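Local structure of heme-binding protein A (Haemophilus parasuis 29755, 3TPA) at residues A[271-276]-A[435-440]; A[425-430]-A[475-480]. The protein is a family 5 solute-binding protein, named for heme but related to glutathione-binding proteins, and probably captures a small ligand for uptake. The protein carries 1 engineered substitution. One frame throughout, in Å; residues are numbered along the deposited sequence.

Contact 1. Residues A[271-276]-A[435-440]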
loop_
_atom_site.group_PDB
_atom_site.type_symbol
_atom_site.label_atom_id
_atom_site.label_comp_id
_atom_site.label_asym_id
_atom_site.label_seq_id
_atom_site.Cartn_x
_atom_site.Cartn_y
_atom_site.Cartn_z
ATOM N N LEU A 271 0.114 4.448 8.818
ATOM C CA LEU A 271 0.335 5.110 10.105
ATOM C C LEU A 271 -0.577 6.308 10.204
ATOM O O LEU A 271 -0.642 7.128 9.285
ATOM C CB LEU A 271 1.783 5.603 10.230
ATOM C CG LEU A 271 2.129 6.402 11.509
ATOM C CD1 LEU A 271 1.983 5.522 12.747
ATOM C CD2 LEU A 271 3.565 7.023 11.449
ATOM N N ALA A 272 -1.301 6.399 11.313
ATOM C CA ALA A 272 -2.092 7.581 11.603
ATOM C C ALA A 272 -1.311 8.290 12.674
ATOM O O ALA A 272 -0.870 7.661 13.627
ATOM C CB ALA A 272 -3.467 7.190 12.129
ATOM N N TYR A 273 -1.121 9.593 12.526
ATOM C CA TYR A 273 -0.260 10.319 13.458
ATOM C C TYR A 273 -0.751 11.737 13.637
ATOM O O TYR A 273 -1.567 12.213 12.869
ATOM C CB TYR A 273 1.188 10.340 12.959
ATOM C CG TYR A 273 1.380 11.013 11.621
ATOM C CD1 TYR A 273 1.659 12.374 11.534
ATOM C CD2 TYR A 273 1.287 10.287 10.436
ATOM C CE1 TYR A 273 1.849 12.993 10.309
ATOM C CE2 TYR A 273 1.489 10.896 9.208
ATOM C CZ TYR A 273 1.763 12.245 9.149
ATOM O OH TYR A 273 1.936 12.852 7.931
ATOM N N ILE A 274 -0.226 12.419 14.646
ATOM C CA ILE A 274 -0.441 13.848 14.775
ATOM C C ILE A 274 0.807 14.515 14.201
ATOM O O ILE A 274 1.908 14.304 14.694
ATOM C CB ILE A 274 -0.632 14.262 16.243
ATOM C CG1 ILE A 274 -1.830 13.551 16.882
ATOM C CG2 ILE A 274 -0.756 15.784 16.375
ATOM C CD1 ILE A 274 -3.202 13.870 16.214
ATOM N N GLY A 275 0.648 15.314 13.153
ATOM C CA GLY A 275 1.783 16.005 12.562
ATOM C C GLY A 275 2.016 17.259 13.382
ATOM O O GLY A 275 1.062 17.849 13.872
ATOM N N LEU A 276 3.278 17.647 13.554
ATOM C CA LEU A 276 3.615 18.892 14.229
ATOM C C LEU A 276 4.529 19.722 13.344
ATOM O O LEU A 276 5.597 19.265 12.920
ATOM C CB LEU A 276 4.309 18.599 15.559
ATOM C CG LEU A 276 3.532 17.762 16.576
ATOM C CD1 LEU A 276 4.417 17.423 17.802
ATOM C CD2 LEU A 276 2.279 18.504 17.004
ATOM N N THR A 435 5.595 15.870 1.191
ATOM C CA THR A 435 5.025 14.833 2.049
ATOM C C THR A 435 5.589 14.870 3.470
ATOM O O THR A 435 5.072 14.204 4.359
ATOM C CB THR A 435 5.211 13.442 1.437
ATOM O OG1 THR A 435 6.576 13.298 1.015
ATOM C CG2 THR A 435 4.287 13.281 0.222
ATOM N N ASN A 436 6.642 15.654 3.681
ATOM C CA ASN A 436 7.238 15.803 5.006
ATOM C C ASN A 436 6.543 16.997 5.614
ATOM O O ASN A 436 7.016 18.139 5.528
ATOM C CB ASN A 436 8.773 15.978 4.901
ATOM C CG ASN A 436 9.452 16.259 6.245
ATOM O OD1 ASN A 436 8.793 16.558 7.235
ATOM N ND2 ASN A 436 10.796 16.189 6.268
ATOM N N TYR A 437 5.373 16.727 6.192
ATOM C CA TYR A 437 4.496 17.766 6.722
ATOM C C TYR A 437 5.148 18.484 7.902
ATOM O O TYR A 437 5.085 19.707 7.998
ATOM C CB TYR A 437 3.189 17.153 7.188
ATOM C CG TYR A 437 2.284 16.656 6.084
ATOM C CD1 TYR A 437 2.538 16.954 4.758
ATOM C CD2 TYR A 437 1.148 15.917 6.381
ATOM C CE1 TYR A 437 1.700 16.517 3.755
ATOM C CE2 TYR A 437 0.303 15.478 5.386
ATOM C CZ TYR A 437 0.581 15.785 4.073
ATOM O OH TYR A 437 -0.272 15.343 3.085
ATOM N N SER A 438 5.783 17.716 8.784
ATOM C CA SER A 438 6.420 18.290 9.977
ATOM C C SER A 438 7.592 19.237 9.667
ATOM O O SER A 438 7.941 20.079 10.491
ATOM C CB SER A 438 6.896 17.178 10.929
ATOM O OG SER A 438 8.058 16.540 10.427
ATOM N N ARG A 439 8.198 19.088 8.492
ATOM C CA ARG A 439 9.346 19.920 8.086
ATOM C C ARG A 439 10.608 19.608 8.863
ATOM O O ARG A 439 11.584 20.354 8.803
ATOM C CB ARG A 439 9.046 21.419 8.217
ATOM C CG ARG A 439 7.753 21.869 7.542
ATOM C CD ARG A 439 7.987 23.212 6.814
ATOM N NE ARG A 439 7.038 23.365 5.728
ATOM C CZ ARG A 439 7.257 24.067 4.634
ATOM N NH1 ARG A 439 8.404 24.700 4.458
ATOM N NH2 ARG A 439 6.315 24.126 3.720
ATOM N N TRP A 440 10.598 18.505 9.600
ATOM C CA TRP A 440 11.769 18.130 10.384
ATOM C C TRP A 440 12.849 17.527 9.494
ATOM O O TRP A 440 12.551 16.812 8.534
ATOM C CB TRP A 440 11.391 17.126 11.471
ATOM C CG TRP A 440 12.568 16.615 12.276
ATOM C CD1 TRP A 440 13.230 17.272 13.282
ATOM C CD2 TRP A 440 13.194 15.334 12.157
ATOM N NE1 TRP A 440 14.254 16.478 13.773
ATOM C CE2 TRP A 440 14.236 15.282 13.109
ATOM C CE3 TRP A 440 12.973 14.221 11.340
ATOM C CZ2 TRP A 440 15.053 14.172 13.255
ATOM C CZ3 TRP A 440 13.804 13.113 11.484
ATOM C CH2 TRP A 440 14.835 13.108 12.425
HETATM O O HOH W 1 4.339 14.095 7.087
#
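L276, at the end of strand 261-276, and S438, in the loop between helices 420-427 and 443-453, make the nearest backbone approach, with their CA atoms 5.1 Å apart. No direct hydrogen bond joins the two segments here. S438 instead offers its CA-H to the carbonyl of L276, CA to O 3.2 Å, and its CB crowds the same oxygen; a small serine suits so close an approach. Y273 spans the wider gap beside it. Its CG sits between the backbone N and the carbonyl carbon (chi1 61°), which carries the ring off the strand toward 435-440, past G275. The CA of that glycine lies at the ring edge, in plane, and having no CB it leaves room for CE1. The two tyrosine side chains cross at about a right angle, and the OH of Y273 stands obliquely 3.5 Å from CD2 of Y437. A water carries the polar link: it lies 2.8 Å from Y273 OH, donates to T435 O and accepts from Y437 N, thus joining both ends of the inverse gamma turn centred on N436. The amide of N436 braces the loop, ND2 giving W440 O a nearly straight bond (2.9 Å, 169°) in the amide plane. Y437 also meets Y410 edge-to-face. The whole is a connecting loop packed on a long inner strand of the mixed sheet in one alpha/beta lobe of a periplasmic-binding-protein fold.

Contact 2. Residues A[425-430]-A[475-480]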
loop_
_atom_site.group_PDB
_atom_site.type_symbol
_atom_site.label_atom_id
_atom_site.label_comp_id
_atom_site.label_asym_id
_atom_site.label_seq_id
_atom_site.Cartn_x
_atom_site.Cartn_y
_atom_site.Cartn_z
ATOM N N PRO A 425 9.507 9.475 2.505
ATOM C CA PRO A 425 8.403 10.405 2.225
ATOM C C PRO A 425 8.061 11.315 3.406
ATOM O O PRO A 425 7.771 12.504 3.202
ATOM C CB PRO A 425 7.232 9.471 1.912
ATOM C CG PRO A 425 7.881 8.259 1.320
ATOM C CD PRO A 425 9.174 8.097 2.110
ATOM N N LEU A 426 8.077 10.759 4.618
ATOM C CA LEU A 426 7.666 11.506 5.810
ATOM C C LEU A 426 8.717 12.471 6.360
ATOM O O LEU A 426 8.379 13.486 6.963
ATOM C CB LEU A 426 7.286 10.537 6.929
ATOM C CG LEU A 426 6.000 9.761 6.661
ATOM C CD1 LEU A 426 5.692 8.765 7.767
ATOM C CD2 LEU A 426 4.857 10.744 6.481
ATOM N N PHE A 427 9.989 12.149 6.189
ATOM C CA PHE A 427 11.022 12.845 6.965
ATOM C C PHE A 427 12.238 13.337 6.162
ATOM O O PHE A 427 13.193 13.870 6.735
ATOM C CB PHE A 427 11.499 11.944 8.126
ATOM C CG PHE A 427 10.386 11.464 9.042
ATOM C CD1 PHE A 427 9.492 12.356 9.614
ATOM C CD2 PHE A 427 10.248 10.109 9.327
ATOM C CE1 PHE A 427 8.475 11.907 10.462
ATOM C CE2 PHE A 427 9.233 9.644 10.158
ATOM C CZ PHE A 427 8.335 10.544 10.721
ATOM N N SER A 428 12.245 13.140 4.851
ATOM C CA SER A 428 13.392 13.630 4.071
ATOM C C SER A 428 13.314 15.133 3.855
ATOM O O SER A 428 12.234 15.691 3.637
ATOM C CB SER A 428 13.511 12.950 2.706
ATOM O OG SER A 428 14.587 13.517 1.964
ATOM N N GLN A 429 14.468 15.787 3.908
ATOM C CA GLN A 429 14.533 17.203 3.577
ATOM C C GLN A 429 13.971 17.435 2.181
ATOM O O GLN A 429 13.383 18.471 1.904
ATOM C CB GLN A 429 15.970 17.714 3.639
ATOM C CG GLN A 429 16.059 19.224 3.589
ATOM C CD GLN A 429 17.318 19.757 4.242
ATOM O OE1 GLN A 429 17.265 20.682 5.055
ATOM N NE2 GLN A 429 18.459 19.177 3.887
ATOM N N ALA A 430 14.150 16.463 1.301
ATOM C CA ALA A 430 13.779 16.654 -0.089
ATOM C C ALA A 430 12.271 16.756 -0.290
ATOM O O ALA A 430 11.811 17.215 -1.340
ATOM C CB ALA A 430 14.373 15.545 -0.964
ATOM N N ASN A 475 13.512 13.102 18.631
ATOM C CA ASN A 475 13.107 14.445 18.236
ATOM C C ASN A 475 11.602 14.636 18.104
ATOM O O ASN A 475 11.128 15.763 18.006
ATOM C CB ASN A 475 13.812 14.832 16.934
ATOM C CG ASN A 475 15.266 15.086 17.149
ATOM O OD1 ASN A 475 15.637 16.127 17.668
ATOM N ND2 ASN A 475 16.097 14.117 16.812
ATOM N N SER A 476 10.861 13.528 18.104
ATOM C CA SER A 476 9.389 13.562 18.115
ATOM C C SER A 476 8.735 14.592 17.170
ATOM O O SER A 476 7.876 15.364 17.602
ATOM C CB SER A 476 8.874 13.781 19.548
ATOM O OG SER A 476 7.464 13.569 19.633
ATOM N N PRO A 477 9.116 14.599 15.876
ATOM C CA PRO A 477 8.501 15.599 14.976
ATOM C C PRO A 477 7.024 15.334 14.630
ATOM O O PRO A 477 6.279 16.259 14.272
ATOM C CB PRO A 477 9.367 15.514 13.712
ATOM C CG PRO A 477 9.974 14.175 13.743
ATOM C CD PRO A 477 10.182 13.834 15.200
ATOM N N ILE A 478 6.627 14.069 14.679
ATOM C CA ILE A 478 5.222 13.695 14.616
ATOM C C ILE A 478 5.002 12.734 15.763
ATOM O O ILE A 478 5.957 12.188 16.311
ATOM C CB ILE A 478 4.811 13.002 13.296
ATOM C CG1 ILE A 478 5.472 11.625 13.146
ATOM C CG2 ILE A 478 5.112 13.904 12.055
ATOM C CD1 ILE A 478 4.988 10.876 11.898
ATOM N N ILE A 479 3.744 12.543 16.135
ATOM C CA ILE A 479 3.385 11.619 17.198
ATOM C C ILE A 479 2.610 10.469 16.574
ATOM O O ILE A 479 1.417 10.590 16.321
ATOM C CB ILE A 479 2.501 12.328 18.239
ATOM C CG1 ILE A 479 3.228 13.540 18.835
ATOM C CG2 ILE A 479 2.068 11.367 19.345
ATOM C CD1 ILE A 479 2.323 14.540 19.524
ATOM N N PRO A 480 3.287 9.343 16.307
ATOM C CA PRO A 480 2.564 8.172 15.798
ATOM C C PRO A 480 1.569 7.691 16.836
ATOM O O PRO A 480 1.907 7.677 18.014
ATOM C CB PRO A 480 3.676 7.127 15.639
ATOM C CG PRO A 480 4.946 7.969 15.426
ATOM C CD PRO A 480 4.735 9.081 16.420
#
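F427 turns its ring toward I478, the first residue of strand 478-491. The backbones stay well apart, the nearest CA atoms being those of F427 and P477 at 8.8 Å, and side chains bridge the distance without a polar bond. The tight part is the edge of the phenylalanine: I478 CD1 lies 3.6 Å from F427 CZ, near the ring plane, and I478 CG1 follows in plane at 3.9 Å from the same CZ. Both carbons belong to one arm, and they reach the ring edge because CG1 sits between the backbone N and the carbonyl carbon (chi1 67°) and CD1 extends on from it; the slim ethyl arm of isoleucine can thus lie against the ring edge with two carbons. L426, the preceding residue, lays its CB over the centre of one face of the F427 ring, 3.6 Å above the plane, and the ring of F472 meets F427 as well. The setting is a helix layer packed on the mixed sheet of the lobe. Helix 458-475 ends just before this strand, and S476 leaves the helix with a positive phi; P477 then follows in the short connection. Packing is looser toward P477, whose CG approaches F427 CE1 obliquely at 4.3 Å. Beyond F427 the chain turns to the solvent, where Q429 and A430 are exposed. There the fold relies on polar groups: S428 OG accepts from A430 N (3.1 Å, 156°), making an ST turn, while the carboxylate of E446 takes both S428 OG and Q429 N.

The touching residues of both contacts are mostly or wholly buried, and both contacts rest on neighbouring strands of one sheet, 261-276 and 478-491, tied by a backbone bond between I274 O and I479 N. Contact 2 is purely apolar across its segments, as befits a helical segment packed on the sheet; contact 1 joins a loop to a strand, and the polar backbone of that loop is served by water. Y273 belongs to both neighbourhoods, since L426 and I478 also touch it. Segments 425-430 and 435-440 are coupled by T435 OG1 with P425 O and by N436 ND2 with S428 O. Exposed residues lie at the far end of 425-430.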